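Local coordinates for protein collagen alpha1(xviii) chain (Mus musculus, PDB 1DY1) that forms, at the C-terminal end of collagen XVIII, the zinc-binding endostatin module, which inhibits angiogenesis once cleaved free, at residues 79-84 with 103-108. The protein carries 2 engineered substitutions. Residues are numbered along the deposited sequence; the frame is centred on the assembly and turned at random.
Sequences KDEVLS and RIFSFD. With ZN (zinc ion), chain B.
At the edge of the mixed sheet of the endostatin domain, a C-type-lectin-like fold, Glu81 and Arg103 join the turn leading into strand 82-84 to the loop 103-108 through a side-on, two-bond salt bridge. Arg103 NE donates to the syn lone pair of Glu81 OE1 (2.9 Å, N-H...O 167°), and Arg103 NH2 reaches Glu81 OE2 at 2.7 Å, again nearly straight. The two bonds hold the rotation of both groups, with the carboxylate and guanidinium planes 21° apart. Glu81 OE1 also accepts a bond from Asn77 ND2, which bonds to Arg103 O as well and thus ties the salt bridge to the loop backbone. The rim of the Phe105 ring stands over one face of the Arg103 guanidinium, Phe105 CZ 3.4 Å above the middle of its plane. Lys79, extended beyond CG, runs over one face of that ring, its chain at about a right angle to the Phe105 side chain: Lys79 CD comes within 3.5 Å of Phe105 CZ, and Lys79 CE makes a CH-pi contact 4.1 Å from the ring centroid. Strand 82-84 pairs antiparallel with strand 75-76, where a classic bulge sets two residues, Leu83 and Ser84, opposite the single Ile75. The buried Leu83 sets CD2 3.7 Å from Arg103 O. Between Lys79 and Glu81 in sequence, Asp80 binds zinc through OD1 (1.8 Å), with His5, His7 and His15 completing the site.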
ATOM      1  N   LYS A  79       3.001  -5.411 -13.120  1.00 18.46           N
ATOM      2  CA  LYS A  79       3.624  -5.708 -14.400  1.00 19.13           C
ATOM      3  C   LYS A  79       5.130  -5.806 -14.306  1.00 20.43           C
ATOM      4  O   LYS A  79       5.830  -5.716 -15.319  1.00 22.11           O
ATOM      5  CB  LYS A  79       3.196  -4.676 -15.444  1.00 20.81           C
ATOM      6  CG  LYS A  79       1.704  -4.730 -15.688  1.00 22.53           C
ATOM      7  CD  LYS A  79       1.238  -3.794 -16.768  1.00 29.47           C
ATOM      8  CE  LYS A  79      -0.210  -4.140 -17.112  1.00 35.19           C
ATOM      9  NZ  LYS A  79      -0.814  -3.262 -18.144  1.00 44.78           N
ATOM     10  N   ASP A  80       5.612  -6.045 -13.090  1.00 19.25           N
ATOM     11  CA  ASP A  80       7.040  -6.173 -12.800  1.00 16.63           C
ATOM     12  C   ASP A  80       7.898  -4.972 -13.216  1.00 16.69           C
ATOM     13  O   ASP A  80       9.067  -5.124 -13.562  1.00 16.36           O
ATOM     14  CB  ASP A  80       7.589  -7.474 -13.372  1.00 13.18           C
ATOM     15  CG  ASP A  80       6.936  -8.694 -12.762  1.00 16.37           C
ATOM     16  OD1 ASP A  80       6.555  -8.657 -11.567  1.00  9.47           O
ATOM     17  OD2 ASP A  80       6.795  -9.713 -13.475  1.00 15.37           O
ATOM     18  N   GLU A  81       7.299  -3.784 -13.203  1.00 15.11           N
ATOM     19  CA  GLU A  81       8.010  -2.545 -13.503  1.00 17.33           C
ATOM     20  C   GLU A  81       8.486  -2.100 -12.118  1.00 19.04           C
ATOM     21  O   GLU A  81       7.784  -2.322 -11.134  1.00 18.26           O
ATOM     22  CB  GLU A  81       7.053  -1.514 -14.113  1.00 20.88           C
ATOM     23  CG  GLU A  81       6.289  -2.056 -15.322  1.00 24.20           C
ATOM     24  CD  GLU A  81       5.341  -1.057 -15.963  1.00 26.96           C
ATOM     25  OE1 GLU A  81       4.864  -0.126 -15.281  1.00 28.28           O
ATOM     26  OE2 GLU A  81       5.050  -1.224 -17.170  1.00 35.54           O
ATOM     27  N   VAL A  82       9.678  -1.521 -12.023  1.00 20.21           N
ATOM     28  CA  VAL A  82      10.229  -1.123 -10.728  1.00 19.98           C
ATOM     29  C   VAL A  82       9.712   0.207 -10.245  1.00 21.36           C
ATOM     30  O   VAL A  82       9.617   1.160 -11.017  1.00 23.52           O
ATOM     31  CB  VAL A  82      11.764  -1.090 -10.765  1.00 18.76           C
ATOM     32  CG1 VAL A  82      12.351  -0.911  -9.362  1.00 18.16           C
ATOM     33  CG2 VAL A  82      12.248  -2.361 -11.347  1.00 17.70           C
ATOM     34  N   LEU A  83       9.376   0.262  -8.960  1.00 20.20           N
ATOM     35  CA  LEU A  83       8.864   1.475  -8.343  1.00 19.25           C
ATOM     36  C   LEU A  83       9.903   1.994  -7.375  1.00 18.34           C
ATOM     37  O   LEU A  83       9.979   3.188  -7.109  1.00 18.91           O
ATOM     38  CB  LEU A  83       7.584   1.171  -7.551  1.00 23.19           C
ATOM     39  CG  LEU A  83       6.395   0.529  -8.267  1.00 21.12           C
ATOM     40  CD1 LEU A  83       5.344   0.112  -7.254  1.00 17.36           C
ATOM     41  CD2 LEU A  83       5.828   1.500  -9.288  1.00 21.87           C
ATOM     42  N   SER A  84      10.695   1.086  -6.835  1.00 19.87           N
ATOM     43  CA  SER A  84      11.700   1.451  -5.862  1.00 19.06           C
ATOM     44  C   SER A  84      12.720   0.362  -5.802  1.00 18.81           C
ATOM     45  O   SER A  84      12.390  -0.813  -5.922  1.00 19.94           O
ATOM     46  CB  SER A  84      11.050   1.599  -4.477  1.00 22.65           C
ATOM     47  OG  SER A  84      12.007   1.834  -3.458  1.00 21.12           O
ATOM     48  N   ARG A 103       3.772   3.577 -12.315  1.00 24.57           N
ATOM     49  CA  ARG A 103       2.337   3.419 -12.178  1.00 23.57           C
ATOM     50  C   ARG A 103       1.985   2.236 -11.280  1.00 20.22           C
ATOM     51  O   ARG A 103       2.701   1.226 -11.234  1.00 20.02           O
ATOM     52  CB  ARG A 103       1.719   3.266 -13.566  1.00 25.62           C
ATOM     53  CG  ARG A 103       2.424   2.223 -14.385  1.00 29.48           C
ATOM     54  CD  ARG A 103       2.151   2.396 -15.858  1.00 30.18           C
ATOM     55  NE  ARG A 103       2.707   1.273 -16.598  1.00 34.51           N
ATOM     56  CZ  ARG A 103       2.182   0.767 -17.708  1.00 34.38           C
ATOM     57  NH1 ARG A 103       1.073   1.291 -18.221  1.00 31.97           N
ATOM     58  NH2 ARG A 103       2.742  -0.306 -18.262  1.00 35.41           N
ATOM     59  N   ILE A 104       0.905   2.406 -10.527  1.00 17.56           N
ATOM     60  CA  ILE A 104       0.417   1.400  -9.601  1.00 14.60           C
ATOM     61  C   ILE A 104      -0.860   0.768 -10.127  1.00 12.71           C
ATOM     62  O   ILE A 104      -1.814   1.467 -10.443  1.00 12.49           O
ATOM     63  CB  ILE A 104       0.165   2.037  -8.243  1.00 14.64           C
ATOM     64  CG1 ILE A 104       1.505   2.546  -7.686  1.00 21.42           C
ATOM     65  CG2 ILE A 104      -0.491   1.047  -7.305  1.00 13.13           C
ATOM     66  CD1 ILE A 104       1.391   3.355  -6.409  1.00 25.67           C
ATOM     67  N   PHE A 105      -0.859  -0.560 -10.236  1.00 14.27           N
ATOM     68  CA  PHE A 105      -2.019  -1.316 -10.740  1.00 12.35           C
ATOM     69  C   PHE A 105      -2.749  -2.021  -9.607  1.00 10.32           C
ATOM     70  O   PHE A 105      -2.148  -2.340  -8.579  1.00 10.67           O
ATOM     71  CB  PHE A 105      -1.578  -2.384 -11.765  1.00  8.45           C
ATOM     72  CG  PHE A 105      -0.976  -1.818 -13.030  1.00 11.95           C
ATOM     73  CD1 PHE A 105      -1.793  -1.395 -14.076  1.00 12.90           C
ATOM     74  CD2 PHE A 105       0.401  -1.696 -13.173  1.00  9.28           C
ATOM     75  CE1 PHE A 105      -1.249  -0.853 -15.241  1.00 11.51           C
ATOM     76  CE2 PHE A 105       0.948  -1.163 -14.325  1.00 12.24           C
ATOM     77  CZ  PHE A 105       0.116  -0.737 -15.363  1.00 14.53           C
ATOM     78  N   SER A 106      -4.047  -2.220  -9.780  1.00  9.66           N
ATOM     79  CA  SER A 106      -4.852  -2.958  -8.811  1.00 10.55           C
ATOM     80  C   SER A 106      -4.586  -4.440  -9.118  1.00 11.16           C
ATOM     81  O   SER A 106      -3.929  -4.743 -10.129  1.00 11.30           O
ATOM     82  CB  SER A 106      -6.349  -2.641  -8.998  1.00 10.06           C
ATOM     83  OG  SER A 106      -6.739  -2.705 -10.367  1.00  7.50           O
ATOM     84  N   PHE A 107      -5.064  -5.356  -8.271  1.00  8.30           N
ATOM     85  CA  PHE A 107      -4.857  -6.772  -8.541  1.00  8.37           C
ATOM     86  C   PHE A 107      -5.511  -7.151  -9.870  1.00  9.68           C
ATOM     87  O   PHE A 107      -4.969  -7.959 -10.619  1.00 10.38           O
ATOM     88  CB  PHE A 107      -5.391  -7.670  -7.416  1.00  4.87           C
ATOM     89  CG  PHE A 107      -4.485  -7.741  -6.198  1.00 12.29           C
ATOM     90  CD1 PHE A 107      -3.316  -8.500  -6.223  1.00 10.29           C
ATOM     91  CD2 PHE A 107      -4.794  -7.038  -5.030  1.00 11.61           C
ATOM     92  CE1 PHE A 107      -2.472  -8.554  -5.102  1.00  9.03           C
ATOM     93  CE2 PHE A 107      -3.950  -7.091  -3.910  1.00  5.13           C
ATOM     94  CZ  PHE A 107      -2.794  -7.849  -3.951  1.00  5.16           C
ATOM     95  N   ASP A 108      -6.656  -6.558 -10.184  1.00 10.89           N
ATOM     96  CA  ASP A 108      -7.323  -6.880 -11.438  1.00 11.80           C
ATOM     97  C   ASP A 108      -6.779  -6.164 -12.682  1.00 15.76           C
ATOM     98  O   ASP A 108      -7.394  -6.198 -13.732  1.00 17.19           O
ATOM     99  CB  ASP A 108      -8.855  -6.786 -11.328  1.00 11.01           C
ATOM    100  CG  ASP A 108      -9.376  -5.367 -11.056  1.00 13.58           C
ATOM    101  OD1 ASP A 108      -8.653  -4.360 -11.243  1.00 18.58           O
ATOM    102  OD2 ASP A 108     -10.551  -5.250 -10.661  1.00 14.85           O
TER
HETATM  103 ZN    ZN B 401       5.804 -10.191 -11.004  1.00 19.99          ZN